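Local coordinates for protein omega transaminase (Pseudomonas sp., PDB 5LHA) that catalyses the pyridoxal phosphate-dependent transfer of amino groups from amines to keto acceptors, probably including pyruvate, as a class III transaminase of fold type I, at residues D245-P248 and R249-E252; E252-R256 and H257-L261; Q363-E366 and Q367-L371; A406-P409 and S410-D414. All blocks are in the same frame, centred on the assembly; numbering follows the deposited sequence.

Interaction 1: residues D245-P248 and R249-E252; sequences DYWP and RLRE
Tyr246 holds CG anti to its amide nitrogen (chi1 178°), and Leu250 has chi1 at -148°, well off a staggered value; together these torsions bring the isobutyl group against both aromatic side chains one turn earlier. From Tyr246 on, the residues form the opening turns of helix 246-256, the helix of the beta-alpha-beta unit between strands 225-230 and 260-264; Asp245 just precedes it. CD2 of Leu250 sits squarely over one face of Trp247, 4.1 Å from the centroid of the six-membered ring, a CH-pi contact only 10° off the normal. The other methyl, CD1, meets the phenol of Tyr246 obliquely, 3.7 Å from OH. With an alanine here, the indole face would probably lose its methyl partner and a gap would open towards Leu213 and Leu228. Trp247 also stacks with Trp282. Polar ends point to other partners: Asp245 OD1 bonds Thr206, while Arg251 pairs with Asp287 and Asp255 and donates to Ala285 O. Along the backbone, each carbonyl from Asp245 to Pro248 accepts the amide four residues on. The shortest runs from Leu250 N to Tyr246 O, 2.8 Å, with the donor in the carbonyl plane.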
loop_
_atom_site.group_PDB
_atom_site.type_symbol
_atom_site.label_atom_id
_atom_site.label_comp_id
_atom_site.label_asym_id
_atom_site.label_seq_id
_atom_site.Cartn_x
_atom_site.Cartn_y
_atom_site.Cartn_z
ATOM N N ASP A 245 -29.855 19.307 3.747
ATOM C CA ASP A 245 -29.584 19.145 2.327
ATOM C C ASP A 245 -28.262 18.436 2.037
ATOM O O ASP A 245 -27.945 18.211 0.865
ATOM C CB ASP A 245 -29.620 20.510 1.630
ATOM C CG ASP A 245 -28.764 21.544 2.331
ATOM O OD1 ASP A 245 -28.431 21.337 3.518
ATOM O OD2 ASP A 245 -28.416 22.561 1.694
ATOM N N TYR A 246 -27.478 18.089 3.060
ATOM C CA TYR A 246 -26.175 17.475 2.808
ATOM C C TYR A 246 -26.301 16.083 2.191
ATOM O O TYR A 246 -25.668 15.790 1.169
ATOM C CB TYR A 246 -25.349 17.418 4.090
ATOM C CG TYR A 246 -24.010 16.740 3.878
ATOM C CD1 TYR A 246 -23.011 17.355 3.131
ATOM C CD2 TYR A 246 -23.744 15.489 4.424
ATOM C CE1 TYR A 246 -21.785 16.744 2.931
ATOM C CE2 TYR A 246 -22.518 14.873 4.233
ATOM C CZ TYR A 246 -21.544 15.507 3.486
ATOM O OH TYR A 246 -20.326 14.895 3.294
ATOM N N TRP A 247 -27.061 15.187 2.828
ATOM C CA TRP A 247 -27.152 13.820 2.321
ATOM C C TRP A 247 -27.833 13.744 0.954
ATOM O O TRP A 247 -27.392 12.959 0.104
ATOM C CB TRP A 247 -27.854 12.904 3.333
ATOM C CG TRP A 247 -26.869 12.255 4.272
ATOM C CD1 TRP A 247 -26.284 12.823 5.371
ATOM C CD2 TRP A 247 -26.309 10.939 4.156
ATOM N NE1 TRP A 247 -25.414 11.932 5.957
ATOM C CE2 TRP A 247 -25.408 10.772 5.230
ATOM C CE3 TRP A 247 -26.486 9.886 3.256
ATOM C CZ2 TRP A 247 -24.697 9.589 5.432
ATOM C CZ3 TRP A 247 -25.780 8.717 3.454
ATOM C CH2 TRP A 247 -24.893 8.578 4.532
ATOM N N PRO A 248 -28.889 14.524 0.684
ATOM C CA PRO A 248 -29.405 14.564 -0.697
ATOM C C PRO A 248 -28.377 15.009 -1.729
ATOM O O PRO A 248 -28.343 14.460 -2.838
ATOM C CB PRO A 248 -30.580 15.546 -0.594
ATOM C CG PRO A 248 -31.059 15.376 0.810
ATOM C CD PRO A 248 -29.824 15.175 1.626
ATOM N N ARG A 249 -27.539 15.995 -1.407
ATOM C CA ARG A 249 -26.506 16.406 -2.352
ATOM C C ARG A 249 -25.324 15.452 -2.359
ATOM O O ARG A 249 -24.530 15.474 -3.306
ATOM C CB ARG A 249 -26.038 17.825 -2.040
ATOM C CG ARG A 249 -27.127 18.873 -2.197
ATOM C CD ARG A 249 -26.556 20.271 -2.085
ATOM N NE ARG A 249 -25.498 20.495 -3.072
ATOM C CZ ARG A 249 -24.938 21.676 -3.324
ATOM N NH1 ARG A 249 -25.329 22.761 -2.662
ATOM N NH2 ARG A 249 -23.984 21.770 -4.242
ATOM N N LEU A 250 -25.188 14.625 -1.317
ATOM C CA LEU A 250 -24.256 13.504 -1.358
ATOM C C LEU A 250 -24.694 12.481 -2.398
ATOM O O LEU A 250 -23.913 12.090 -3.275
ATOM C CB LEU A 250 -24.179 12.863 0.023
ATOM C CG LEU A 250 -22.865 12.229 0.458
ATOM C CD1 LEU A 250 -21.743 13.240 0.332
ATOM C CD2 LEU A 250 -23.002 11.743 1.888
ATOM N N ARG A 251 -25.958 12.046 -2.310
ATOM C CA ARG A 251 -26.541 11.119 -3.276
ATOM C C ARG A 251 -26.372 11.614 -4.709
ATOM O O ARG A 251 -26.037 10.836 -5.610
ATOM C CB ARG A 251 -28.024 10.925 -2.945
ATOM C CG ARG A 251 -28.832 9.982 -3.853
ATOM C CD ARG A 251 -28.482 8.515 -3.680
ATOM N NE ARG A 251 -27.369 8.087 -4.520
ATOM C CZ ARG A 251 -26.879 6.853 -4.514
ATOM N NH1 ARG A 251 -27.399 5.942 -3.708
ATOM N NH2 ARG A 251 -25.870 6.529 -5.303
ATOM N N GLU A 252 -26.615 12.904 -4.941
ATOM C CA GLU A 252 -26.541 13.433 -6.297
ATOM C C GLU A 252 -25.120 13.373 -6.835
ATOM O O GLU A 252 -24.900 12.978 -7.986
ATOM C CB GLU A 252 -27.035 14.875 -6.324
ATOM C CG GLU A 252 -28.510 15.037 -6.059
ATOM C CD GLU A 252 -28.864 16.474 -5.737
ATOM O OE1 GLU A 252 -27.945 17.328 -5.721
ATOM O OE2 GLU A 252 -30.054 16.745 -5.486
#

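Interaction 2: residues E252-R256 and H257-L261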
loop_
_atom_site.group_PDB
_atom_site.type_symbol
_atom_site.label_atom_id
_atom_site.label_comp_id
_atom_site.label_asym_id
_atom_site.label_seq_id
_atom_site.Cartn_x
_atom_site.Cartn_y
_atom_site.Cartn_z
ATOM N N GLU A 252 -26.615 12.904 -4.941
ATOM C CA GLU A 252 -26.541 13.433 -6.297
ATOM C C GLU A 252 -25.120 13.373 -6.835
ATOM O O GLU A 252 -24.900 12.978 -7.986
ATOM C CB GLU A 252 -27.035 14.875 -6.324
ATOM C CG GLU A 252 -28.510 15.037 -6.059
ATOM C CD GLU A 252 -28.864 16.474 -5.737
ATOM O OE1 GLU A 252 -27.945 17.328 -5.721
ATOM O OE2 GLU A 252 -30.054 16.745 -5.486
ATOM N N VAL A 253 -24.141 13.757 -6.014
ATOM C CA VAL A 253 -22.756 13.793 -6.477
ATOM C C VAL A 253 -22.252 12.390 -6.789
ATOM O O VAL A 253 -21.566 12.173 -7.796
ATOM C CB VAL A 253 -21.868 14.505 -5.436
ATOM C CG1 VAL A 253 -20.408 14.417 -5.834
ATOM C CG2 VAL A 253 -22.280 15.960 -5.306
ATOM N N CYS A 254 -22.597 11.416 -5.943
ATOM C CA CYS A 254 -22.214 10.032 -6.206
ATOM C C CYS A 254 -22.827 9.531 -7.508
ATOM O O CYS A 254 -22.200 8.763 -8.248
ATOM C CB CYS A 254 -22.638 9.138 -5.037
ATOM S SG CYS A 254 -21.681 9.340 -3.510
ATOM N N ASP A 255 -24.052 9.970 -7.808
ATOM C CA ASP A 255 -24.719 9.534 -9.032
ATOM C C ASP A 255 -24.022 10.074 -10.275
ATOM O O ASP A 255 -23.931 9.377 -11.292
ATOM C CB ASP A 255 -26.182 9.979 -9.022
ATOM C CG ASP A 255 -27.045 9.137 -8.110
ATOM O OD1 ASP A 255 -26.725 7.947 -7.903
ATOM O OD2 ASP A 255 -28.059 9.670 -7.610
ATOM N N ARG A 256 -23.512 11.308 -10.208
ATOM C CA ARG A 256 -22.756 11.881 -11.319
ATOM C C ARG A 256 -21.609 10.979 -11.750
ATOM O O ARG A 256 -21.190 11.015 -12.912
ATOM C CB ARG A 256 -22.212 13.256 -10.924
ATOM C CG ARG A 256 -22.424 14.360 -11.957
ATOM C CD ARG A 256 -22.216 15.727 -11.316
ATOM N NE ARG A 256 -23.184 15.938 -10.241
ATOM C CZ ARG A 256 -23.090 16.881 -9.310
ATOM N NH1 ARG A 256 -22.062 17.717 -9.312
ATOM N NH2 ARG A 256 -24.027 16.980 -8.374
ATOM N N HIS A 257 -21.061 10.196 -10.825
ATOM C CA HIS A 257 -19.857 9.417 -11.083
ATOM C C HIS A 257 -20.060 7.923 -10.868
ATOM O O HIS A 257 -19.080 7.168 -10.872
ATOM C CB HIS A 257 -18.719 9.957 -10.216
ATOM C CG HIS A 257 -18.508 11.427 -10.389
ATOM N ND1 HIS A 257 -19.092 12.361 -9.558
ATOM C CD2 HIS A 257 -17.830 12.130 -11.328
ATOM C CE1 HIS A 257 -18.756 13.574 -9.960
ATOM N NE2 HIS A 257 -17.993 13.462 -11.032
ATOM N N GLY A 258 -21.296 7.485 -10.647
ATOM C CA GLY A 258 -21.598 6.091 -10.398
ATOM C C GLY A 258 -21.039 5.532 -9.113
ATOM O O GLY A 258 -21.080 4.314 -8.918
ATOM N N ILE A 259 -20.545 6.393 -8.219
ATOM C CA ILE A 259 -19.916 5.942 -6.984
ATOM C C ILE A 259 -20.975 5.385 -6.051
ATOM O O ILE A 259 -22.063 5.957 -5.905
ATOM C CB ILE A 259 -19.157 7.111 -6.338
ATOM C CG1 ILE A 259 -17.993 7.527 -7.245
ATOM C CG2 ILE A 259 -18.718 6.772 -4.900
ATOM C CD1 ILE A 259 -17.405 8.876 -6.918
ATOM N N LEU A 260 -20.674 4.249 -5.427
ATOM C CA LEU A 260 -21.614 3.631 -4.507
ATOM C C LEU A 260 -21.657 4.409 -3.201
ATOM O O LEU A 260 -20.614 4.769 -2.639
ATOM C CB LEU A 260 -21.220 2.183 -4.225
ATOM C CG LEU A 260 -21.079 1.243 -5.417
ATOM C CD1 LEU A 260 -20.500 -0.075 -4.936
ATOM C CD2 LEU A 260 -22.425 1.029 -6.097
ATOM N N LEU A 261 -22.866 4.634 -2.694
ATOM C CA LEU A 261 -23.060 5.353 -1.440
ATOM C C LEU A 261 -23.423 4.338 -0.366
ATOM O O LEU A 261 -24.477 3.698 -0.439
ATOM C CB LEU A 261 -24.124 6.437 -1.591
ATOM C CG LEU A 261 -24.424 7.242 -0.327
ATOM C CD1 LEU A 261 -23.163 7.891 0.231
ATOM C CD2 LEU A 261 -25.477 8.297 -0.626
#
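His257 turns its ring back over the end of helix 246-256 and donates from ND1 to Val253 O at 3.0 Å. That bond shows ND1 protonated and holds the imidazole in place, with the acceptor near the ring edge but 19° out of its plane. One face of the ring rests on Arg256, whose CB lies 3.9 Å from the ring centroid in a CH-pi contact. Cys254 O is gripped twice, from opposite faces of its plane: by His257 N at 3.2 Å, high above the carbonyl plane, and by Ile259 N at 2.9 Å. Asp255 O receives a weak bond from Gly258 N at 3.3 Å. The carbonyls of the turn itself are met by arginines, His257 O by Arg147 and Gly258 O by Arg310, while Arg256 forms a salt bridge with Glu214. Beneath the turn the Cys254 thiol meets apolar atoms, with SG 4.2 Å from Ile259 CG2 and 4.3 Å from Leu261 CB. The nested pair of bonds, Ile259 N to Cys254 O around the weak Gly258 N to Asp255 O, with Gly258 at positive phi as the C-prime residue, is a Schellman motif, which here ends the helix and leads the chain into strand 260-264.

Interaction 3: residues Q363-E366 and Q367-L371; sequences QLLE and QLQPL
Gln363 and Gln367 run side by side, pointing the same way, and their amide planes are 9° apart, nearly coplanar. NE2 of Gln363 donates a weak hydrogen bond of 3.4 Å to OE1 of Gln367, and the same oxygen also touches Gln363 CG. Different first torsions (chi1 174° in Gln363, -68° in Gln367) with extended chains beyond CG bring NE2 of the first to OE1 of the second. A leucine in place of Gln367 would probably leave Gln363 NE2 without this acceptor and its amide freer to turn.

Apolar contact falls to Leu364 and Leu368: Leu364 CG lies 4.0 Å from Leu368 CD1, the two side chains crossing at a slant. Their helix, 353-368, packs on the sheet holding strands 378-384 and 387-393, probably that of the small domain of this fold-type I enzyme: Leu364 reaches Ile388, and also Val447 of helix 440-457, and Leu368 reaches Val381.

Backbone bonding changes as the helix runs out. Gln367 N still donates to Gln363 O at 3.1 Å, but Leu365 O gathers three donors: Leu368 N at 3.1 Å, from well above the carbonyl plane, and weak bonds from both N and NE2 of Gln369. A bend at chi2 folds the Gln369 amide back to this oxygen and sets NE2 3.8 Å from Leu365 CD1; NE2 also donates to Val381 O. Pro370 has no N-H to offer Glu366 O, which instead takes a weak bond of 3.3 Å from Gln369 N and touches Pro370 CD at 3.7 Å.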
loop_
_atom_site.group_PDB
_atom_site.type_symbol
_atom_site.label_atom_id
_atom_site.label_comp_id
_atom_site.label_asym_id
_atom_site.label_seq_id
_atom_site.Cartn_x
_atom_site.Cartn_y
_atom_site.Cartn_z
ATOM N N GLN A 363 -37.853 16.837 23.081
ATOM C CA GLN A 363 -38.115 17.286 24.442
ATOM C C GLN A 363 -36.834 17.302 25.271
ATOM O O GLN A 363 -36.507 18.307 25.914
ATOM C CB GLN A 363 -39.195 16.391 25.067
ATOM C CG GLN A 363 -39.508 16.624 26.548
ATOM C CD GLN A 363 -40.356 15.501 27.160
ATOM O OE1 GLN A 363 -41.128 14.836 26.458
ATOM N NE2 GLN A 363 -40.217 15.293 28.472
ATOM N N LEU A 364 -36.072 16.205 25.234
ATOM C CA LEU A 364 -34.848 16.137 26.025
ATOM C C LEU A 364 -33.841 17.189 25.572
ATOM O O LEU A 364 -33.251 17.890 26.405
ATOM C CB LEU A 364 -34.243 14.733 25.928
ATOM C CG LEU A 364 -32.919 14.437 26.639
ATOM C CD1 LEU A 364 -33.020 14.732 28.135
ATOM C CD2 LEU A 364 -32.470 13.004 26.404
ATOM N N LEU A 365 -33.651 17.330 24.252
ATOM C CA LEU A 365 -32.716 18.324 23.718
ATOM C C LEU A 365 -33.120 19.735 24.130
ATOM O O LEU A 365 -32.272 20.544 24.526
ATOM C CB LEU A 365 -32.649 18.209 22.192
ATOM C CG LEU A 365 -31.690 19.121 21.407
ATOM C CD1 LEU A 365 -30.241 18.761 21.679
ATOM C CD2 LEU A 365 -31.974 19.076 19.910
ATOM N N GLU A 366 -34.418 20.032 24.058
ATOM C CA GLU A 366 -34.940 21.323 24.497
ATOM C C GLU A 366 -34.559 21.609 25.941
ATOM O O GLU A 366 -34.117 22.714 26.274
ATOM C CB GLU A 366 -36.465 21.318 24.353
ATOM C CG GLU A 366 -37.203 22.435 25.089
ATOM C CD GLU A 366 -38.726 22.228 25.102
ATOM O OE1 GLU A 366 -39.211 21.292 24.421
ATOM O OE2 GLU A 366 -39.434 22.984 25.812
ATOM N N GLN A 367 -34.733 20.619 26.818
ATOM C CA GLN A 367 -34.476 20.802 28.240
ATOM C C GLN A 367 -32.996 20.985 28.559
ATOM O O GLN A 367 -32.666 21.482 29.642
ATOM C CB GLN A 367 -35.033 19.602 29.007
ATOM C CG GLN A 367 -36.543 19.508 28.987
ATOM C CD GLN A 367 -37.057 18.340 29.804
ATOM O OE1 GLN A 367 -37.785 17.488 29.292
ATOM N NE2 GLN A 367 -36.672 18.285 31.078
ATOM N N LEU A 368 -32.100 20.586 27.651
ATOM C CA LEU A 368 -30.664 20.691 27.875
ATOM C C LEU A 368 -30.068 22.018 27.422
ATOM O O LEU A 368 -28.932 22.328 27.799
ATOM C CB LEU A 368 -29.954 19.528 27.172
ATOM C CG LEU A 368 -30.252 18.161 27.810
ATOM C CD1 LEU A 368 -29.927 17.010 26.868
ATOM C CD2 LEU A 368 -29.500 18.003 29.125
ATOM N N GLN A 369 -30.795 22.799 26.629
ATOM C CA GLN A 369 -30.256 24.064 26.137
ATOM C C GLN A 369 -29.891 25.061 27.232
ATOM O O GLN A 369 -28.858 25.737 27.081
ATOM C CB GLN A 369 -31.234 24.670 25.129
ATOM C CG GLN A 369 -31.374 23.785 23.907
ATOM C CD GLN A 369 -30.030 23.535 23.241
ATOM O OE1 GLN A 369 -29.280 24.465 22.974
ATOM N NE2 GLN A 369 -29.704 22.269 23.008
ATOM N N PRO A 370 -30.665 25.235 28.311
ATOM C CA PRO A 370 -30.241 26.176 29.365
ATOM C C PRO A 370 -28.889 25.860 29.982
ATOM O O PRO A 370 -28.269 26.766 30.552
ATOM C CB PRO A 370 -31.366 26.062 30.403
ATOM C CG PRO A 370 -32.550 25.707 29.602
ATOM C CD PRO A 370 -32.043 24.767 28.542
ATOM N N LEU A 371 -28.408 24.618 29.880
ATOM C CA LEU A 371 -27.072 24.293 30.374
ATOM C C LEU A 371 -26.008 25.116 29.661
ATOM O O LEU A 371 -24.970 25.446 30.248
ATOM C CB LEU A 371 -26.786 22.797 30.208
ATOM C CG LEU A 371 -27.424 21.787 31.168
ATOM C CD1 LEU A 371 -27.044 20.374 30.743
ATOM C CD2 LEU A 371 -27.047 22.034 32.624
#

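Interaction 4: residues A406-P409 and S410-D414; sequences AGQP and SRIAD
Arg411 folds back over the backbone at the start of its own helix, laying the guanidinium flat against Gly407 and Gln408. CG stands anti to the carbonyl carbon, and bends at chi3 (-52°) and chi4 curl the far end of the chain towards Ala406. One face of the guanidinium lies over Gln408 CA, 3.6 Å from CZ and displaced towards the rim of the group, while NH2 touches Gln408 CB at 3.5 Å. At its edge, NH1 donates to Ala406 O across 3.2 Å, a bond that, with the contact over its face, helps set the rotation of the group.

Gly407 leaves room for the curled arginine: its phi is positive, and a beta carbon there would come about 3.5 Å from Arg411 NH1. With chi1 at -175°, Gln408 runs out extended and away from its own N-H, crossing the arginine at about a right angle. Its NE2 donates to Cys457 O, and its CG lies 4.0 Å from Ile412 CD1. Ile412 goes on to pack against Ala453, Phe454 and Cys457 of helix 440-457.

The amides of Arg411, Ile412 and Ala413 bond in turn to the carbonyls of Gly407, Gln408 and Pro409, with Ile412 N 3.1 Å from Gln408 O, nearly straight (168°). The whole is a helix start with glycine at the N-cap, where helix 408-418 begins beside the C-terminal helix.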
loop_
_atom_site.group_PDB
_atom_site.type_symbol
_atom_site.label_atom_id
_atom_site.label_comp_id
_atom_site.label_asym_id
_atom_site.label_seq_id
_atom_site.Cartn_x
_atom_site.Cartn_y
_atom_site.Cartn_z
ATOM N N ALA A 406 -6.967 16.083 31.158
ATOM C CA ALA A 406 -7.223 16.776 32.415
ATOM C C ALA A 406 -8.278 16.064 33.258
ATOM O O ALA A 406 -8.345 16.292 34.474
ATOM C CB ALA A 406 -7.647 18.220 32.144
ATOM N N GLY A 407 -9.104 15.219 32.640
ATOM C CA GLY A 407 -10.024 14.364 33.362
ATOM C C GLY A 407 -11.339 14.988 33.771
ATOM O O GLY A 407 -12.138 14.317 34.437
ATOM N N GLN A 408 -11.613 16.223 33.363
ATOM C CA GLN A 408 -12.864 16.874 33.743
ATOM C C GLN A 408 -14.108 16.211 33.139
ATOM O O GLN A 408 -15.117 16.081 33.845
ATOM C CB GLN A 408 -12.843 18.360 33.374
ATOM C CG GLN A 408 -14.083 19.096 33.867
ATOM C CD GLN A 408 -14.021 20.597 33.678
ATOM O OE1 GLN A 408 -13.195 21.112 32.918
ATOM N NE2 GLN A 408 -14.922 21.307 34.348
ATOM N N PRO A 409 -14.108 15.803 31.859
ATOM C CA PRO A 409 -15.312 15.143 31.321
ATOM C C PRO A 409 -15.717 13.862 32.035
ATOM O O PRO A 409 -16.916 13.633 32.230
ATOM C CB PRO A 409 -14.924 14.859 29.865
ATOM C CG PRO A 409 -13.928 15.877 29.542
ATOM C CD PRO A 409 -13.126 16.069 30.789
ATOM N N SER A 410 -14.770 13.002 32.413
ATOM C CA SER A 410 -15.168 11.807 33.152
ATOM C C SER A 410 -15.629 12.145 34.564
ATOM O O SER A 410 -16.477 11.436 35.118
ATOM C CB SER A 410 -14.035 10.786 33.206
ATOM O OG SER A 410 -14.483 9.609 33.870
ATOM N N ARG A 411 -15.074 13.203 35.167
ATOM C CA ARG A 411 -15.519 13.595 36.502
ATOM C C ARG A 411 -16.976 14.029 36.484
ATOM O O ARG A 411 -17.748 13.683 37.389
ATOM C CB ARG A 411 -14.638 14.714 37.057
ATOM C CG ARG A 411 -13.295 14.240 37.567
ATOM C CD ARG A 411 -12.635 15.276 38.453
ATOM N NE ARG A 411 -12.550 16.600 37.836
ATOM C CZ ARG A 411 -11.534 17.016 37.082
ATOM N NH1 ARG A 411 -10.512 16.208 36.833
ATOM N NH2 ARG A 411 -11.539 18.244 36.576
ATOM N N ILE A 412 -17.364 14.801 35.465
ATOM C CA ILE A 412 -18.769 15.146 35.279
ATOM C C ILE A 412 -19.597 13.881 35.097
ATOM O O ILE A 412 -20.677 13.735 35.682
ATOM C CB ILE A 412 -18.917 16.114 34.090
ATOM C CG1 ILE A 412 -18.322 17.475 34.450
ATOM C CG2 ILE A 412 -20.364 16.245 33.672
ATOM C CD1 ILE A 412 -17.955 18.324 33.246
ATOM N N ALA A 413 -19.088 12.937 34.303
ATOM C CA ALA A 413 -19.786 11.677 34.096
ATOM C C ALA A 413 -19.983 10.928 35.407
ATOM O O ALA A 413 -21.072 10.404 35.669
ATOM C CB ALA A 413 -19.014 10.813 33.102
ATOM N N ASP A 414 -18.947 10.871 36.248
ATOM C CA ASP A 414 -19.086 10.165 37.517
ATOM C C ASP A 414 -20.166 10.800 38.380
ATOM O O ASP A 414 -20.997 10.091 38.963
ATOM C CB ASP A 414 -17.755 10.131 38.265
ATOM C CG ASP A 414 -16.730 9.253 37.586
ATOM O OD1 ASP A 414 -17.026 8.743 36.487
ATOM O OD2 ASP A 414 -15.631 9.065 38.154
#

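In the fold
The four contacts fall into two pairs. Interactions 1 and 2 come first along the chain, share Glu252 and helix 246-256, and have centres about 10 Å apart; they touch where Leu261 meets Trp247 and Leu250. They mark the start and end of a helix beside the seven-stranded sheet of the cofactor-binding part, and strand 260-264 then delivers Asp264 to the pyridoxamine phosphate pocket. Interactions 3 and 4 follow in order on helices 353-368 and 408-418, both packed against helix 440-457, with centres about 20 Å apart. Interactions 2 and 4 lie about 43 Å apart between centres, on opposite sides of the chain's centre, consistent with the two-part architecture of fold-type I enzymes.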